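Local coordinates for protein succinate-semialdehyde dehydrogenase (NAD(P)(+)) (Marinobacter aquaeolei, PDB 3RH9) that probably oxidises succinate semialdehyde to succinate with NAD+ or NADP+ as cofactor, as an aldehyde dehydrogenase, at residues 14-19 and 55-60; 91-96 and 321-326; 183-188 and 332-337. One frame throughout, in Å; residues are numbered along the deposited sequence.

Contact 1: 14-19 and 55-60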
loop_
_atom_site.group_PDB
_atom_site.type_symbol
_atom_site.label_atom_id
_atom_site.label_comp_id
_atom_site.label_asym_id
_atom_site.label_seq_id
_atom_site.Cartn_x
_atom_site.Cartn_y
_atom_site.Cartn_z
ATOM N N GLY A 14 1.531 31.374 -0.286
ATOM C CA GLY A 14 1.075 30.125 0.290
ATOM C C GLY A 14 -0.211 30.258 1.072
ATOM O O GLY A 14 -0.822 31.325 1.143
ATOM N N TYR A 15 -0.634 29.155 1.666
ATOM C CA TYR A 15 -1.858 29.151 2.438
ATOM C C TYR A 15 -1.687 28.235 3.617
ATOM O O TYR A 15 -1.777 27.016 3.484
ATOM C CB TYR A 15 -3.026 28.669 1.591
ATOM C CG TYR A 15 -4.379 28.883 2.231
ATOM C CD1 TYR A 15 -4.931 27.933 3.087
ATOM C CD2 TYR A 15 -5.103 30.035 1.975
ATOM C CE1 TYR A 15 -6.172 28.125 3.659
ATOM C CE2 TYR A 15 -6.349 30.242 2.548
ATOM C CZ TYR A 15 -6.879 29.283 3.385
ATOM O OH TYR A 15 -8.118 29.502 3.931
ATOM N N ILE A 16 -1.440 28.828 4.776
ATOM C CA ILE A 16 -1.188 28.060 5.976
ATOM C C ILE A 16 -2.171 28.444 7.060
ATOM O O ILE A 16 -2.274 29.627 7.420
ATOM C CB ILE A 16 0.220 28.324 6.481
ATOM C CG1 ILE A 16 1.234 27.752 5.499
ATOM C CG2 ILE A 16 0.401 27.763 7.864
ATOM C CD1 ILE A 16 2.677 28.093 5.854
ATOM N N GLY A 17 -2.889 27.444 7.569
ATOM C CA GLY A 17 -3.740 27.608 8.733
ATOM C C GLY A 17 -4.816 28.665 8.589
ATOM O O GLY A 17 -5.211 29.301 9.565
ATOM N N GLY A 18 -5.289 28.852 7.362
ATOM C CA GLY A 18 -6.395 29.754 7.093
ATOM C C GLY A 18 -5.904 31.048 6.479
ATOM O O GLY A 18 -6.683 31.806 5.910
ATOM N N ARG A 19 -4.602 31.292 6.599
ATOM C CA ARG A 19 -4.019 32.552 6.188
ATOM C C ARG A 19 -3.254 32.407 4.894
ATOM O O ARG A 19 -2.591 31.392 4.660
ATOM C CB ARG A 19 -3.046 33.064 7.246
ATOM C CG ARG A 19 -3.620 33.192 8.621
ATOM C CD ARG A 19 -2.622 33.855 9.564
ATOM N NE ARG A 19 -3.259 34.082 10.848
ATOM C CZ ARG A 19 -3.504 33.118 11.734
ATOM N NH1 ARG A 19 -3.139 31.862 11.468
ATOM N NH2 ARG A 19 -4.115 33.404 12.885
ATOM N N VAL A 55 2.444 21.934 8.193
ATOM C CA VAL A 55 2.198 20.676 8.886
ATOM C C VAL A 55 1.627 20.924 10.284
ATOM O O VAL A 55 0.660 20.284 10.678
ATOM C CB VAL A 55 3.464 19.807 8.969
ATOM C CG1 VAL A 55 3.159 18.515 9.685
ATOM C CG2 VAL A 55 3.989 19.508 7.582
ATOM N N GLU A 56 2.217 21.857 11.024
ATOM C CA GLU A 56 1.721 22.159 12.359
ATOM C C GLU A 56 0.252 22.571 12.297
ATOM O O GLU A 56 -0.537 22.206 13.173
ATOM C CB GLU A 56 2.552 23.245 13.032
ATOM C CG GLU A 56 4.014 22.883 13.209
ATOM C CD GLU A 56 4.903 24.106 13.512
ATOM O OE1 GLU A 56 4.470 25.269 13.258
ATOM O OE2 GLU A 56 6.042 23.899 14.006
ATOM N N ALA A 57 -0.109 23.317 11.256
ATOM C CA ALA A 57 -1.481 23.766 11.091
ATOM C C ALA A 57 -2.373 22.565 10.882
ATOM O O ALA A 57 -3.410 22.416 11.544
ATOM C CB ALA A 57 -1.597 24.698 9.915
ATOM N N GLY A 58 -1.959 21.711 9.955
ATOM C CA GLY A 58 -2.707 20.523 9.640
ATOM C C GLY A 58 -2.880 19.651 10.854
ATOM O O GLY A 58 -3.952 19.098 11.080
ATOM N N GLN A 59 -1.816 19.528 11.634
ATOM C CA GLN A 59 -1.816 18.641 12.796
ATOM C C GLN A 59 -2.825 19.173 13.785
ATOM O O GLN A 59 -3.440 18.437 14.536
ATOM C CB GLN A 59 -0.416 18.570 13.434
ATOM C CG GLN A 59 -0.307 17.617 14.610
ATOM C CD GLN A 59 -0.684 16.172 14.258
ATOM O OE1 GLN A 59 -1.262 15.462 15.075
ATOM N NE2 GLN A 59 -0.351 15.738 13.048
ATOM N N SER A 60 -2.999 20.480 13.741
ATOM C CA SER A 60 -3.829 21.183 14.699
ATOM C C SER A 60 -5.297 21.064 14.278
ATOM O O SER A 60 -6.201 21.264 15.076
ATOM C CB SER A 60 -3.356 22.641 14.778
ATOM O OG SER A 60 -4.338 23.473 15.339
#
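Ala57 lays its CB methyl over the backbone of Gly17, at the turn of a two-residue beta hairpin near the N-terminus. Strands 14-16 and 19-21 form this hairpin, and its type I' turn from Ile16 to Arg19 is closed by backbone bonds in both directions: Ile16 N to Arg19 O at 2.8 Å and Arg19 N to Ile16 O at 3.0 Å. Gly17 and Gly18 fill the two corners with positive phi, a conformation suited to glycine. Gly17 CA and Ala57 CA are 5.0 Å apart, so the hairpin turn and the backbone of helix 48-61 come close. The second apolar touch is made by Ile16, whose gamma methyl CG2 stands anti to the backbone N and meets the same alanine methyl. Around this small patch the hairpin is tied to the edge of the Rossmann-type sheet: Tyr15 pairs through its backbone with Leu209 and bonds through OH to Asp198, and Ala57 also rests on Asn208. One methyl group therefore serves both residues, with Ala57 CB 3.8 Å from Gly17 CA and 4.2 Å from Ile16 CG2.

Contact 2: 91-96 and 321-326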
loop_
_atom_site.group_PDB
_atom_site.type_symbol
_atom_site.label_atom_id
_atom_site.label_comp_id
_atom_site.label_asym_id
_atom_site.label_seq_id
_atom_site.Cartn_x
_atom_site.Cartn_y
_atom_site.Cartn_z
ATOM N N ILE A 91 -10.800 29.437 -13.841
ATOM C CA ILE A 91 -9.763 28.476 -13.487
ATOM C C ILE A 91 -9.248 27.850 -14.778
ATOM O O ILE A 91 -8.045 27.732 -14.987
ATOM C CB ILE A 91 -10.289 27.405 -12.528
ATOM C CG1 ILE A 91 -10.562 28.027 -11.163
ATOM C CG2 ILE A 91 -9.299 26.269 -12.407
ATOM C CD1 ILE A 91 -11.248 27.118 -10.217
ATOM N N GLY A 92 -10.178 27.481 -15.650
ATOM C CA GLY A 92 -9.841 27.088 -17.005
ATOM C C GLY A 92 -8.923 28.085 -17.698
ATOM O O GLY A 92 -8.050 27.692 -18.462
ATOM N N ARG A 93 -9.103 29.377 -17.431
ATOM C CA ARG A 93 -8.264 30.399 -18.066
ATOM C C ARG A 93 -6.843 30.299 -17.562
ATOM O O ARG A 93 -5.903 30.140 -18.344
ATOM C CB ARG A 93 -8.795 31.807 -17.810
ATOM C CG ARG A 93 -8.249 32.833 -18.786
ATOM C CD ARG A 93 -8.793 34.231 -18.525
ATOM N NE ARG A 93 -8.429 34.722 -17.194
ATOM C CZ ARG A 93 -7.510 35.653 -16.952
ATOM N NH1 ARG A 93 -6.858 36.217 -17.958
ATOM N NH2 ARG A 93 -7.252 36.028 -15.705
ATOM N N ILE A 94 -6.697 30.395 -16.248
ATOM C CA ILE A 94 -5.397 30.273 -15.604
ATOM C C ILE A 94 -4.715 28.941 -15.939
ATOM O O ILE A 94 -3.495 28.867 -16.082
ATOM C CB ILE A 94 -5.534 30.430 -14.077
ATOM C CG1 ILE A 94 -6.092 31.817 -13.750
ATOM C CG2 ILE A 94 -4.204 30.224 -13.394
ATOM C CD1 ILE A 94 -6.850 31.887 -12.447
ATOM N N LEU A 95 -5.503 27.884 -16.067
ATOM C CA LEU A 95 -4.942 26.591 -16.377
ATOM C C LEU A 95 -4.332 26.664 -17.772
ATOM O O LEU A 95 -3.170 26.304 -17.997
ATOM C CB LEU A 95 -6.032 25.529 -16.330
ATOM C CG LEU A 95 -5.542 24.101 -16.114
ATOM C CD1 LEU A 95 -6.616 23.258 -15.456
ATOM C CD2 LEU A 95 -5.084 23.473 -17.424
ATOM N N CYS A 96 -5.135 27.154 -18.703
ATOM C CA CYS A 96 -4.733 27.269 -20.088
ATOM C C CYS A 96 -3.400 27.993 -20.233
ATOM O O CYS A 96 -2.499 27.547 -20.961
ATOM C CB CYS A 96 -5.802 28.029 -20.861
ATOM S SG CYS A 96 -5.366 28.322 -22.565
ATOM N N ASP A 321 -1.701 28.728 -29.867
ATOM C CA ASP A 321 -2.093 29.294 -28.589
ATOM C C ASP A 321 -3.472 28.752 -28.230
ATOM O O ASP A 321 -4.387 28.775 -29.052
ATOM C CB ASP A 321 -2.144 30.817 -28.708
ATOM C CG ASP A 321 -2.200 31.515 -27.356
ATOM O OD1 ASP A 321 -2.701 30.914 -26.370
ATOM O OD2 ASP A 321 -1.728 32.676 -27.290
ATOM N N GLY A 322 -3.621 28.258 -27.009
ATOM C CA GLY A 322 -4.867 27.641 -26.596
ATOM C C GLY A 322 -5.946 28.619 -26.154
ATOM O O GLY A 322 -7.098 28.229 -25.945
HETATM N N MSE A 323 -5.577 29.887 -26.004
HETATM C CA MSE A 323 -6.551 30.907 -25.649
HETATM C C MSE A 323 -7.456 31.218 -26.828
HETATM O O MSE A 323 -8.570 31.699 -26.654
HETATM C CB MSE A 323 -5.864 32.179 -25.146
HETATM C CG MSE A 323 -5.408 32.105 -23.691
HETATM SE SE MSE A 323 -6.871 31.736 -22.407
HETATM C CE MSE A 323 -7.791 33.467 -22.481
ATOM N N ASN A 324 -6.983 30.919 -28.029
ATOM C CA ASN A 324 -7.757 31.191 -29.226
ATOM C C ASN A 324 -8.697 30.055 -29.616
ATOM O O ASN A 324 -8.347 28.874 -29.533
ATOM C CB ASN A 324 -6.823 31.526 -30.382
ATOM C CG ASN A 324 -5.809 32.580 -30.012
ATOM O OD1 ASN A 324 -6.121 33.539 -29.301
ATOM N ND2 ASN A 324 -4.576 32.408 -30.484
ATOM N N ASP A 325 -9.896 30.418 -30.052
ATOM C CA ASP A 325 -10.879 29.432 -30.476
ATOM C C ASP A 325 -10.315 28.595 -31.614
ATOM O O ASP A 325 -9.443 29.049 -32.351
ATOM C CB ASP A 325 -12.181 30.128 -30.907
ATOM C CG ASP A 325 -13.293 29.138 -31.275
ATOM O OD1 ASP A 325 -13.143 27.928 -30.982
ATOM O OD2 ASP A 325 -14.323 29.569 -31.855
ATOM N N GLY A 326 -10.795 27.362 -31.732
ATOM C CA GLY A 326 -10.485 26.532 -32.879
ATOM C C GLY A 326 -9.160 25.803 -32.793
ATOM O O GLY A 326 -8.791 25.047 -33.703
#
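Cys96, near the end of helix 88-99, points its thiol into the loop 321-326, where SG meets the side chain and the preceding peptide of Met323, a selenomethionine in this structure. Its chi1 of 176° swings SG anti to the backbone N and out from the helix. The closely packed part lies here: SG lies against the carbonyl carbon of Gly322, 3.6 Å from Gly322 C, and is 3.7 Å from Met323 SE. Met323 folds back twice, at chi2 -58° and chi3 -72°, and this hooked shape carries its end toward the helix. The Met323 and Arg93 chains then cross at a slant, with Met323 CE 3.8 Å from Arg93 CG. Trp103 of helix 103-123 touches both Arg93 and Met323 and so flanks their crossing.

The looser side begins beyond Arg93 CD. The arginine chain bends at chi3, and its guanidinium group leaves the loop for a salt bridge with Glu90 and a bond from NH2 to Glu5 O. Asn324, Asp325 and Gly326 continue the loop into exposed positions away from the helix. Between these sides the loop sets its own shape through an Asx turn, in which Asp321 OD1 accepts Met323 N at 3.1 Å, from above the carboxylate plane. With the Arg93 guanidinium turned to Glu90 and Glu5, and Asp321 OD1 used within its own loop, helix and loop meet through thiol, selenium, methylene and methyl groups and the Gly322 peptide, an adhesion that depends on shape and dispersion rather than on directed polar bonds.

Contact 3: 183-188 and 332-337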
loop_
_atom_site.group_PDB
_atom_site.type_symbol
_atom_site.label_atom_id
_atom_site.label_comp_id
_atom_site.label_asym_id
_atom_site.label_seq_id
_atom_site.Cartn_x
_atom_site.Cartn_y
_atom_site.Cartn_z
ATOM N N ALA A 183 3.205 21.449 -8.928
ATOM C CA ALA A 183 4.397 21.614 -9.746
ATOM C C ALA A 183 4.684 23.112 -9.930
ATOM O O ALA A 183 3.759 23.909 -10.060
ATOM C CB ALA A 183 4.189 20.931 -11.084
ATOM N N SER A 184 5.955 23.504 -9.936
ATOM C CA SER A 184 6.280 24.918 -10.123
ATOM C C SER A 184 5.935 25.427 -11.527
ATOM O O SER A 184 5.926 26.630 -11.763
ATOM C CB SER A 184 7.744 25.196 -9.819
ATOM O OG SER A 184 8.039 24.889 -8.477
ATOM N N GLU A 185 5.663 24.511 -12.456
ATOM C CA GLU A 185 5.217 24.873 -13.799
ATOM C C GLU A 185 3.752 25.296 -13.804
ATOM O O GLU A 185 3.306 26.015 -14.703
ATOM C CB GLU A 185 5.395 23.700 -14.774
ATOM C CG GLU A 185 6.849 23.317 -15.079
ATOM C CD GLU A 185 7.466 22.353 -14.046
ATOM O OE1 GLU A 185 6.747 21.910 -13.109
ATOM O OE2 GLU A 185 8.676 22.034 -14.188
ATOM N N THR A 186 2.997 24.833 -12.808
ATOM C CA THR A 186 1.562 25.115 -12.752
ATOM C C THR A 186 1.026 25.372 -11.346
ATOM O O THR A 186 0.132 24.669 -10.886
ATOM C CB THR A 186 0.749 23.982 -13.406
ATOM O OG1 THR A 186 1.249 22.719 -12.947
ATOM C CG2 THR A 186 0.852 24.058 -14.933
ATOM N N PRO A 187 1.552 26.403 -10.672
ATOM C CA PRO A 187 1.111 26.729 -9.316
ATOM C C PRO A 187 -0.167 27.572 -9.307
ATOM O O PRO A 187 -0.876 27.596 -8.309
ATOM C CB PRO A 187 2.260 27.574 -8.774
ATOM C CG PRO A 187 3.189 27.821 -9.926
ATOM C CD PRO A 187 2.527 27.383 -11.165
ATOM N N LEU A 188 -0.458 28.256 -10.404
ATOM C CA LEU A 188 -1.514 29.261 -10.392
ATOM C C LEU A 188 -2.902 28.642 -10.351
ATOM O O LEU A 188 -3.846 29.237 -9.823
ATOM C CB LEU A 188 -1.393 30.213 -11.588
ATOM C CG LEU A 188 0.007 30.766 -11.874
ATOM C CD1 LEU A 188 0.012 31.458 -13.221
ATOM C CD2 LEU A 188 0.501 31.683 -10.750
ATOM N N LEU A 332 3.605 22.247 -25.930
ATOM C CA LEU A 332 4.060 21.346 -24.868
ATOM C C LEU A 332 4.574 22.203 -23.719
ATOM O O LEU A 332 4.800 23.385 -23.896
ATOM C CB LEU A 332 5.188 20.442 -25.363
ATOM C CG LEU A 332 4.981 19.602 -26.613
ATOM C CD1 LEU A 332 6.240 18.815 -26.888
ATOM C CD2 LEU A 332 3.802 18.670 -26.426
ATOM N N ILE A 333 4.782 21.609 -22.554
ATOM C CA ILE A 333 5.012 22.376 -21.337
ATOM C C ILE A 333 6.365 23.089 -21.288
ATOM O O ILE A 333 6.474 24.183 -20.738
ATOM C CB ILE A 333 4.866 21.470 -20.087
ATOM C CG1 ILE A 333 4.748 22.302 -18.809
ATOM C CG2 ILE A 333 6.023 20.464 -20.006
ATOM C CD1 ILE A 333 3.369 22.922 -18.597
ATOM N N ASN A 334 7.399 22.457 -21.834
ATOM C CA ASN A 334 8.747 23.036 -21.810
ATOM C C ASN A 334 9.731 22.429 -22.790
ATOM O O ASN A 334 9.434 21.450 -23.473
ATOM C CB ASN A 334 9.349 23.094 -20.391
ATOM C CG ASN A 334 9.545 21.721 -19.745
ATOM O OD1 ASN A 334 9.804 20.721 -20.407
ATOM N ND2 ASN A 334 9.449 21.688 -18.431
ATOM N N LYS A 335 10.906 23.041 -22.859
ATOM C CA LYS A 335 11.907 22.663 -23.841
ATOM C C LYS A 335 12.341 21.219 -23.656
ATOM O O LYS A 335 12.532 20.500 -24.625
ATOM C CB LYS A 335 13.119 23.596 -23.785
ATOM C CG LYS A 335 14.036 23.403 -24.970
ATOM C CD LYS A 335 15.034 24.541 -25.122
ATOM C CE LYS A 335 15.883 24.359 -26.398
ATOM N NZ LYS A 335 16.620 23.040 -26.443
ATOM N N GLN A 336 12.482 20.787 -22.412
ATOM C CA GLN A 336 12.908 19.420 -22.170
ATOM C C GLN A 336 11.892 18.443 -22.791
ATOM O O GLN A 336 12.281 17.505 -23.513
ATOM C CB GLN A 336 13.100 19.170 -20.675
ATOM C CG GLN A 336 13.837 17.881 -20.331
ATOM C CD GLN A 336 13.764 17.554 -18.830
ATOM O OE1 GLN A 336 12.983 16.692 -18.410
ATOM N NE2 GLN A 336 14.560 18.259 -18.019
ATOM N N GLY A 337 10.603 18.690 -22.532
ATOM C CA GLY A 337 9.525 17.888 -23.083
ATOM C C GLY A 337 9.486 17.917 -24.601
ATOM O O GLY A 337 9.383 16.881 -25.260
#
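Glu185 and Ile333 are brought together by two different first torsions. In Glu185 CG stands anti to the carbonyl carbon (chi1 -68°), and in Ile333 CG1 stands anti to the backbone N (chi1 -166°), which sends that branch across to the glutamate. Contact is made low on the acidic chain, with Glu185 CB 4.3 Å from Ile333 CG1, a loose apolar touch. Beyond it the glutamate chain bends at chi2 and takes its carboxylate toward Asn334. Glu185 OE2 and Asn334 ND2 remain 4.3 Å apart, too far for a hydrogen bond, so their attraction is at most a weak electrostatic one.

The amide of Asn334 is fixed by its own helix. As N-cap of helix 335-350 it accepts Gly337 N at OD1, 3.0 Å away, in a straight bond with an N-H...O angle of 167°. With the carbonyl oxygen committed to the helix, the amide NH2 is the end of this side chain nearest Glu185 OE2.

On the other side, Glu185 sits in a type I turn from Ala183 to Thr186, closed by Thr186 N to Ala183 O at 3.0 Å, and Trp157 lies against both Glu185 and Thr186. Gln288 OE1 holds the backbone N of Ile333. The turn follows strand 178-181 of the Rossmann-type sheet; in aldehyde dehydrogenases this loop borders the cofactor site, and here it faces a capped helix of the catalytic domain.

All three contacts are partly buried, and none has a hydrogen bond between its two segments. Contact 1 is the outlying one, its centre about 25 Å from the centre of the chain, and joins an N-terminal hairpin to a helix beside the edge of the cofactor-binding sheet. The centre of contact 3 lies nearest the centre of the chain, about 14 Å from it. Contacts 2 and 3 each bring an element of the cofactor-binding side against the catalytic side, at the loop after helix 303-316 (contact 2) or the start of helix 335-350 (contact 3), and they touch through Ile94 and Leu188. Their chemistry differs: methyl on glycine in contact 1, sulfur and selenium in contact 2, and in contact 3 a sparse apolar touch.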